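Local coordinates for protein Ufm1-specific protease (Caenorhabditis elegans, PDB 5EJJ) that cleaves the peptide bond at the C-terminal glycine of the ubiquitin-like modifier Ufm1 as a thiol protease, and is required to localise certain odorant receptors to cilia, at residues R357-S362 with L517-H522; R478-H483 with H500-V505. All blocks are in the same frame, centred on the assembly; numbering follows the deposited sequence.

Both contacts are buried and apolar, with no hydrogen bond crossing either pair of segments, and both rest on the antiparallel sheet of the protease domain, where strands 499-507 and 514-519 are hydrogen-bonded neighbours. Their centres lie about 14 Å apart. Interaction 1 sets a loop, P359 and H360, against the leucines of strand 514-519, whereas interaction 2 packs a helix through L480 and A481 onto aliphatic side chains of strand 499-507. Polar chemistry gathers at one end of the two strands: H522, beyond strand 514-519 in 517-522, meets the ring of H500 from 500-505, close to D520 and the presumed nucleophile C396.

Interaction 1. Residues R357-S362 with L517-H522; sequences REPHLS and LVLDPH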
loop_
_atom_site.group_PDB
_atom_site.type_symbol
_atom_site.label_atom_id
_atom_site.label_comp_id
_atom_site.label_asym_id
_atom_site.label_seq_id
_atom_site.Cartn_x
_atom_site.Cartn_y
_atom_site.Cartn_z
ATOM N N ARG A 357 0.386 12.799 -0.018
ATOM C CA ARG A 357 0.387 11.583 -0.839
ATOM C C ARG A 357 -0.980 11.422 -1.492
ATOM O O ARG A 357 -1.998 11.409 -0.804
ATOM C CB ARG A 357 0.749 10.352 0.005
ATOM C CG ARG A 357 0.889 9.027 -0.749
ATOM C CD ARG A 357 0.951 7.861 0.249
ATOM N NE ARG A 357 1.250 6.535 -0.315
ATOM C CZ ARG A 357 2.351 5.823 -0.034
ATOM N NH1 ARG A 357 3.284 6.307 0.794
ATOM N NH2 ARG A 357 2.525 4.618 -0.577
ATOM N N GLU A 358 -0.989 11.337 -2.822
ATOM C CA GLU A 358 -2.208 11.164 -3.621
ATOM C C GLU A 358 -3.339 12.149 -3.303
ATOM O O GLU A 358 -4.318 11.783 -2.654
ATOM C CB GLU A 358 -2.708 9.721 -3.526
ATOM C CG GLU A 358 -1.749 8.708 -4.157
ATOM C CD GLU A 358 -2.330 7.299 -4.261
ATOM O OE1 GLU A 358 -2.339 6.598 -3.217
ATOM O OE2 GLU A 358 -2.769 6.904 -5.382
ATOM N N PRO A 359 -3.208 13.410 -3.757
ATOM C CA PRO A 359 -4.275 14.384 -3.525
ATOM C C PRO A 359 -5.481 14.048 -4.364
ATOM O O PRO A 359 -6.593 14.239 -3.903
ATOM C CB PRO A 359 -3.666 15.695 -4.013
ATOM C CG PRO A 359 -2.203 15.476 -3.936
ATOM C CD PRO A 359 -2.018 14.055 -4.329
ATOM N N HIS A 360 -5.278 13.522 -5.563
ATOM C CA HIS A 360 -6.414 13.249 -6.439
ATOM C C HIS A 360 -7.380 12.236 -5.835
ATOM O O HIS A 360 -8.448 11.987 -6.393
ATOM C CB HIS A 360 -5.952 12.777 -7.821
ATOM C CG HIS A 360 -5.919 11.290 -7.975
ATOM N ND1 HIS A 360 -4.852 10.519 -7.550
ATOM C CD2 HIS A 360 -6.814 10.429 -8.516
ATOM C CE1 HIS A 360 -5.095 9.250 -7.820
ATOM N NE2 HIS A 360 -6.280 9.167 -8.406
ATOM N N LEU A 361 -6.992 11.646 -4.703
ATOM C CA LEU A 361 -7.839 10.685 -4.001
ATOM C C LEU A 361 -8.602 11.366 -2.874
ATOM O O LEU A 361 -8.992 10.728 -1.897
ATOM C CB LEU A 361 -7.025 9.508 -3.452
ATOM C CG LEU A 361 -6.435 8.500 -4.444
ATOM C CD1 LEU A 361 -5.771 7.367 -3.696
ATOM C CD2 LEU A 361 -7.474 7.970 -5.431
ATOM N N SER A 362 -8.803 12.672 -3.020
ATOM C CA SER A 362 -9.615 13.443 -2.090
ATOM C C SER A 362 -10.654 14.217 -2.889
ATOM O O SER A 362 -11.213 15.192 -2.409
ATOM C CB SER A 362 -8.748 14.405 -1.268
ATOM O OG SER A 362 -7.586 13.763 -0.763
ATOM N N LEU A 517 -7.455 15.231 -15.705
ATOM C CA LEU A 517 -7.127 15.383 -14.284
ATOM C C LEU A 517 -5.764 16.052 -14.104
ATOM O O LEU A 517 -4.721 15.462 -14.385
ATOM C CB LEU A 517 -7.193 14.043 -13.542
ATOM C CG LEU A 517 -6.900 14.097 -12.034
ATOM C CD1 LEU A 517 -7.626 15.235 -11.333
ATOM C CD2 LEU A 517 -7.258 12.779 -11.384
ATOM N N VAL A 518 -5.787 17.294 -13.630
ATOM C CA VAL A 518 -4.586 18.114 -13.610
ATOM C C VAL A 518 -4.122 18.493 -12.215
ATOM O O VAL A 518 -4.875 19.059 -11.417
ATOM C CB VAL A 518 -4.768 19.404 -14.426
ATOM C CG1 VAL A 518 -3.459 20.179 -14.462
ATOM C CG2 VAL A 518 -5.257 19.078 -15.831
ATOM N N LEU A 519 -2.865 18.169 -11.948
ATOM C CA LEU A 519 -2.188 18.595 -10.742
ATOM C C LEU A 519 -1.265 19.759 -11.127
ATOM O O LEU A 519 -0.303 19.588 -11.892
ATOM C CB LEU A 519 -1.417 17.422 -10.129
ATOM C CG LEU A 519 -0.778 17.616 -8.754
ATOM C CD1 LEU A 519 -1.821 17.838 -7.677
ATOM C CD2 LEU A 519 0.106 16.435 -8.413
ATOM N N ASP A 520 -1.592 20.939 -10.596
ATOM C CA ASP A 520 -0.976 22.218 -10.969
ATOM C C ASP A 520 0.207 22.571 -10.077
ATOM O O ASP A 520 0.030 22.872 -8.901
ATOM C CB ASP A 520 -2.030 23.332 -10.890
ATOM C CG ASP A 520 -1.545 24.654 -11.462
ATOM O OD1 ASP A 520 -0.501 25.165 -10.999
ATOM O OD2 ASP A 520 -2.220 25.187 -12.375
ATOM N N PRO A 521 1.416 22.572 -10.652
ATOM C CA PRO A 521 2.677 22.729 -9.916
ATOM C C PRO A 521 2.864 24.097 -9.292
ATOM O O PRO A 521 3.807 24.271 -8.521
ATOM C CB PRO A 521 3.746 22.509 -10.992
ATOM C CG PRO A 521 3.039 21.768 -12.090
ATOM C CD PRO A 521 1.642 22.303 -12.081
ATOM N N HIS A 522 1.992 25.044 -9.624
ATOM C CA HIS A 522 2.121 26.414 -9.129
ATOM C C HIS A 522 1.424 26.567 -7.777
ATOM O O HIS A 522 0.185 26.623 -7.693
ATOM C CB HIS A 522 1.584 27.420 -10.153
ATOM C CG HIS A 522 2.014 27.137 -11.563
ATOM N ND1 HIS A 522 1.258 26.377 -12.433
ATOM C CD2 HIS A 522 3.121 27.503 -12.253
ATOM C CE1 HIS A 522 1.879 26.293 -13.596
ATOM N NE2 HIS A 522 3.013 26.967 -13.514
#
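H360 and P359 lie against L517 and L519, two leucines on one side of strand 514-519 in the antiparallel sheet of this papain-like (clan CA) protease domain. The loop of 357-362 precedes strand 371-374, and at the closest backbone approach its H360 CA is 8.1 Å from L519 CA, so side chains alone bridge the segments. From CB outward, the H360 side chain meets a single methyl group. Its CB is 3.8 Å from L517 CD2, the ring carbon CG comes next, and CD2 makes the closest approach, 3.7 Å from that same L517 CD2. The two side chains cross at about a right angle. On the other limb of the ring, ND1 is hydrogen-bonded to the hydroxyl of Y379, which holds the imidazole at ND1 while CB, CG and CD2 lie against the L517 methyl. One ring face carries L361 CG, displaced toward the rim. L517 reaches the histidine with CG anti to its backbone N (chi1 -179°), which carries the branch beside its carbonyl carbon. A looser touch, 4.4 Å from P359 CG to L519 CD1, extends the apolar strip one strand repeat further. Beyond L519 the chain leaves the strand and enters the probable active site: D520, assigned by similarity, and H522, an inferred catalytic residue, are bound in an Asx turn, with H522 N 2.8 Å from D520 OD1. H522 ND1 also reaches D520 OD1, at 2.6 Å, approaching on the syn side, 32° out of the carboxylate plane, while OD1 itself lies close to the plane of the imidazole.

Interaction 2. Residues R478-H483 with H500-V505; sequences RELARH and HTILGV
Helix 477-484 and strand 499-507 run transversely to each other, their short segments making an angle of 111° between chain directions with axes 8.4 Å apart at closest approach. The backbones come nearest at A481 and V505, whose CA atoms are 6.5 Å apart. Along the strand, I502 and V505 both turn their side chains to the helix, although they are three residues apart. L503 and G504 lie between them and are both backbone-bonded to L517 of the adjacent strand, consistent with a classic beta bulge that shifts the alternation of sides. V505 fits between two helix residues by splitting its methyls: CG1 is 3.9 Å from L480 CD2, while CG2 sits 4.0 Å from A481 CB and almost as close to the helix backbone at A481 CA. Its CG1 is anti to the carbonyl carbon (chi1 -70°), which sends one branch to each neighbour. L480 slants across V505; its side chain extends opposite its own amide nitrogen (chi1 -165°) and carries CD2 over the sheet, where the same methyl also approaches I502 CD1 at 4.4 Å. The leucine thus spans both aliphatic residues of the strand, and it also touches F516 of strand 514-519. I502 is further enclosed by V491, I493, F484 and W546, and V477 covers more of V505. Such apolar layering, with helix 477-484 covering one face of the antiparallel sheet, belongs to the alpha+beta architecture of the papain-like C78 protease domain.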
loop_
_atom_site.group_PDB
_atom_site.type_symbol
_atom_site.label_atom_id
_atom_site.label_comp_id
_atom_site.label_asym_id
_atom_site.label_seq_id
_atom_site.Cartn_x
_atom_site.Cartn_y
_atom_site.Cartn_z
ATOM N N ARG A 478 -6.707 9.005 -26.732
ATOM C CA ARG A 478 -6.735 7.555 -26.869
ATOM C C ARG A 478 -5.427 6.928 -26.364
ATOM O O ARG A 478 -5.447 6.076 -25.478
ATOM C CB ARG A 478 -6.986 7.184 -28.342
ATOM C CG ARG A 478 -8.106 6.155 -28.579
ATOM C CD ARG A 478 -8.733 6.267 -29.982
ATOM N NE ARG A 478 -9.523 7.491 -30.145
ATOM C CZ ARG A 478 -10.776 7.640 -29.717
ATOM N NH1 ARG A 478 -11.386 6.637 -29.100
ATOM N NH2 ARG A 478 -11.416 8.791 -29.902
ATOM N N GLU A 479 -4.297 7.361 -26.924
ATOM C CA GLU A 479 -2.971 6.861 -26.536
ATOM C C GLU A 479 -2.490 7.388 -25.171
ATOM O O GLU A 479 -1.555 6.836 -24.572
ATOM C CB GLU A 479 -1.949 7.195 -27.625
ATOM C CG GLU A 479 -2.077 8.618 -28.165
ATOM C CD GLU A 479 -1.506 8.784 -29.573
ATOM O OE1 GLU A 479 -0.318 8.430 -29.788
ATOM O OE2 GLU A 479 -2.253 9.268 -30.465
ATOM N N LEU A 480 -3.133 8.456 -24.696
ATOM C CA LEU A 480 -2.905 8.992 -23.353
ATOM C C LEU A 480 -3.636 8.166 -22.278
ATOM O O LEU A 480 -3.122 7.977 -21.167
ATOM C CB LEU A 480 -3.328 10.464 -23.277
ATOM C CG LEU A 480 -2.826 11.256 -22.063
ATOM C CD1 LEU A 480 -1.308 11.395 -22.094
ATOM C CD2 LEU A 480 -3.485 12.624 -21.949
ATOM N N ALA A 481 -4.837 7.687 -22.611
ATOM C CA ALA A 481 -5.553 6.724 -21.769
ATOM C C ALA A 481 -4.795 5.398 -21.755
ATOM O O ALA A 481 -4.581 4.798 -20.704
ATOM C CB ALA A 481 -6.966 6.513 -22.280
ATOM N N ARG A 482 -4.386 4.958 -22.939
ATOM C CA ARG A 482 -3.594 3.751 -23.092
ATOM C C ARG A 482 -2.350 3.794 -22.212
ATOM O O ARG A 482 -1.913 2.764 -21.700
ATOM C CB ARG A 482 -3.182 3.585 -24.552
ATOM C CG ARG A 482 -2.343 2.356 -24.815
ATOM C CD ARG A 482 -3.180 1.255 -25.431
ATOM N NE ARG A 482 -2.570 -0.059 -25.242
ATOM C CZ ARG A 482 -2.951 -0.936 -24.317
ATOM N NH1 ARG A 482 -3.954 -0.649 -23.488
ATOM N NH2 ARG A 482 -2.329 -2.105 -24.224
ATOM N N HIS A 483 -1.776 4.985 -22.045
ATOM C CA HIS A 483 -0.597 5.142 -21.194
ATOM C C HIS A 483 -0.940 4.787 -19.769
ATOM O O HIS A 483 -0.372 3.849 -19.202
ATOM C CB HIS A 483 -0.048 6.575 -21.228
ATOM C CG HIS A 483 0.952 6.864 -20.146
ATOM N ND1 HIS A 483 2.216 6.305 -20.124
ATOM C CD2 HIS A 483 0.868 7.647 -19.042
ATOM C CE1 HIS A 483 2.862 6.730 -19.052
ATOM N NE2 HIS A 483 2.068 7.548 -18.382
ATOM N N HIS A 500 2.401 21.431 -16.500
ATOM C CA HIS A 500 1.447 20.768 -15.607
ATOM C C HIS A 500 1.692 19.246 -15.560
ATOM O O HIS A 500 2.367 18.678 -16.433
ATOM C CB HIS A 500 -0.000 21.035 -16.048
ATOM C CG HIS A 500 -0.420 22.474 -15.954
ATOM N ND1 HIS A 500 0.386 23.460 -15.445
ATOM C CD2 HIS A 500 -1.584 23.076 -16.303
ATOM C CE1 HIS A 500 -0.256 24.620 -15.486
ATOM N NE2 HIS A 500 -1.452 24.410 -15.996
ATOM N N THR A 501 1.151 18.588 -14.536
ATOM C CA THR A 501 1.171 17.130 -14.493
ATOM C C THR A 501 -0.230 16.582 -14.758
ATOM O O THR A 501 -1.209 17.074 -14.195
ATOM C CB THR A 501 1.681 16.600 -13.151
ATOM O OG1 THR A 501 2.674 17.489 -12.619
ATOM C CG2 THR A 501 2.287 15.224 -13.340
ATOM N N ILE A 502 -0.329 15.584 -15.634
ATOM C CA ILE A 502 -1.615 14.950 -15.922
ATOM C C ILE A 502 -1.751 13.588 -15.224
ATOM O O ILE A 502 -0.979 12.658 -15.471
ATOM C CB ILE A 502 -1.863 14.798 -17.438
ATOM C CG1 ILE A 502 -2.044 16.169 -18.089
ATOM C CG2 ILE A 502 -3.098 13.943 -17.706
ATOM C CD1 ILE A 502 -2.245 16.106 -19.600
ATOM N N LEU A 503 -2.747 13.486 -14.350
ATOM C CA LEU A 503 -2.964 12.294 -13.540
ATOM C C LEU A 503 -3.989 11.333 -14.131
ATOM O O LEU A 503 -3.999 10.150 -13.801
ATOM C CB LEU A 503 -3.385 12.701 -12.131
ATOM C CG LEU A 503 -2.289 13.485 -11.420
ATOM C CD1 LEU A 503 -2.761 13.944 -10.066
ATOM C CD2 LEU A 503 -1.052 12.629 -11.305
ATOM N N GLY A 504 -4.855 11.834 -14.999
ATOM C CA GLY A 504 -5.856 10.979 -15.602
ATOM C C GLY A 504 -6.746 11.676 -16.605
ATOM O O GLY A 504 -6.715 12.898 -16.758
ATOM N N VAL A 505 -7.549 10.876 -17.292
ATOM C CA VAL A 505 -8.474 11.381 -18.288
ATOM C C VAL A 505 -9.939 10.972 -17.969
ATOM O O VAL A 505 -10.180 10.073 -17.163
ATOM C CB VAL A 505 -8.024 10.937 -19.693
ATOM C CG1 VAL A 505 -6.768 11.678 -20.079
ATOM C CG2 VAL A 505 -7.753 9.454 -19.722
#